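Local coordinates for protein putative transporter (Clostridium difficile 630, PDB 3LV9) that is a putative membrane transporter, represented here by its paired CBS domains, and may bind flavin adenine dinucleotide, at residues Asn103-Ile106 against Asp107-Leu110. Sequence-based numbering, arbitrary orientation.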
loop_
_atom_site.group_PDB
_atom_site.type_symbol
_atom_site.label_atom_id
_atom_site.label_comp_id
_atom_site.label_asym_id
_atom_site.label_seq_id
_atom_site.Cartn_x
_atom_site.Cartn_y
_atom_site.Cartn_z
ATOM N N ASN A 103 12.437 0.862 -22.075
ATOM C CA ASN A 103 12.614 2.076 -22.891
ATOM C C ASN A 103 11.298 2.841 -23.046
ATOM O O ASN A 103 11.260 3.882 -23.693
ATOM C CB ASN A 103 13.129 1.674 -24.282
ATOM C CG ASN A 103 14.434 0.893 -24.208
ATOM O OD1 ASN A 103 15.279 1.188 -23.349
ATOM N ND2 ASN A 103 14.601 -0.123 -25.089
ATOM N N LEU A 104 10.204 2.324 -22.496
ATOM C CA LEU A 104 8.998 3.140 -22.458
ATOM C C LEU A 104 9.266 4.329 -21.579
ATOM O O LEU A 104 9.891 4.190 -20.531
ATOM C CB LEU A 104 7.833 2.375 -21.874
ATOM C CG LEU A 104 6.507 3.003 -22.237
ATOM C CD1 LEU A 104 6.435 3.148 -23.763
ATOM C CD2 LEU A 104 5.308 2.161 -21.651
ATOM N N THR A 105 8.815 5.506 -22.002
ATOM C CA THR A 105 8.979 6.718 -21.187
ATOM C C THR A 105 7.956 6.720 -20.059
ATOM O O THR A 105 6.874 6.140 -20.179
ATOM C CB THR A 105 8.790 7.990 -22.028
ATOM O OG1 THR A 105 7.595 7.865 -22.789
ATOM C CG2 THR A 105 9.965 8.210 -23.006
ATOM N N ILE A 106 8.272 7.401 -18.969
ATOM C CA ILE A 106 7.409 7.369 -17.784
ATOM C C ILE A 106 5.951 7.782 -18.042
ATOM O O ILE A 106 5.065 7.234 -17.442
ATOM C CB ILE A 106 8.022 8.203 -16.651
ATOM C CG1 ILE A 106 9.393 7.616 -16.276
ATOM C CG2 ILE A 106 7.139 8.189 -15.441
ATOM C CD1 ILE A 106 10.150 8.416 -15.204
ATOM N N ASP A 107 5.709 8.722 -18.952
ATOM C CA ASP A 107 4.338 9.193 -19.271
ATOM C C ASP A 107 3.494 8.175 -20.071
ATOM O O ASP A 107 2.275 8.077 -19.892
ATOM C CB ASP A 107 4.375 10.536 -20.047
ATOM C CG ASP A 107 5.279 10.487 -21.264
ATOM O OD1 ASP A 107 6.061 9.510 -21.359
ATOM O OD2 ASP A 107 5.247 11.414 -22.105
ATOM N N LYS A 108 4.145 7.441 -20.965
ATOM C CA LYS A 108 3.465 6.419 -21.749
ATOM C C LYS A 108 3.239 5.152 -20.920
ATOM O O LYS A 108 2.284 4.406 -21.144
ATOM C CB LYS A 108 4.279 6.123 -23.000
ATOM C CG LYS A 108 4.450 7.336 -23.876
ATOM C CD LYS A 108 5.199 6.958 -25.143
ATOM C CE LYS A 108 5.560 8.211 -26.001
ATOM N NZ LYS A 108 6.897 8.074 -26.721
ATOM N N ALA A 109 4.098 4.928 -19.936
ATOM C CA ALA A 109 3.877 3.905 -18.933
ATOM C C ALA A 109 2.596 4.166 -18.140
ATOM O O ALA A 109 1.767 3.273 -17.932
ATOM C CB ALA A 109 5.043 3.864 -18.013
ATOM N N LEU A 110 2.422 5.391 -17.683
ATOM C CA LEU A 110 1.224 5.702 -16.904
ATOM C C LEU A 110 -0.013 5.506 -17.771
ATOM O O LEU A 110 -0.974 4.876 -17.344
ATOM C CB LEU A 110 1.298 7.123 -16.344
ATOM C CG LEU A 110 0.174 7.612 -15.419
ATOM C CD1 LEU A 110 0.174 6.858 -14.083
ATOM C CD2 LEU A 110 0.269 9.156 -15.208
#
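The chain turns at Thr105 into helix 106-116, where Thr105 O takes a straight bond from Ala109 N (3.0 Å, 161° at the hydrogen) and a weak, bent one from Lys108 N, while Leu110 N reaches back to Ile106 O at 3.2 Å. Thr105 holds the N-cap position, yet its hydroxyl bonds to a side chain: OG1 gives its proton to Asp107 OD1 at 2.7 Å, arriving nearly end-on to the carboxylate C-O bond. Asp107 can meet it because its chi1 of 52° sets CG between its own N and carbonyl carbon, bringing OD1 back toward Thr105; OD1 also takes a weak, bent hydrogen bond from Lys108 N. The methylenes of Lys108 run past the same hydroxyl, CG at 3.4 Å from Thr105 OG1. Leu104 lays CD2 against the backbone of the new helix, 3.5 Å from Ala109 N, with CD1 touching Lys108 CB. Ile106 and Leu110 turn to helix 136-145, meeting Ile139 and Leu140 respectively. This is a helix N-terminus whose N-cap threonine bonds the aspartate two residues on, in the β-α-β crossover between parallel strands 98-101 and 120-124 of the second CBS motif.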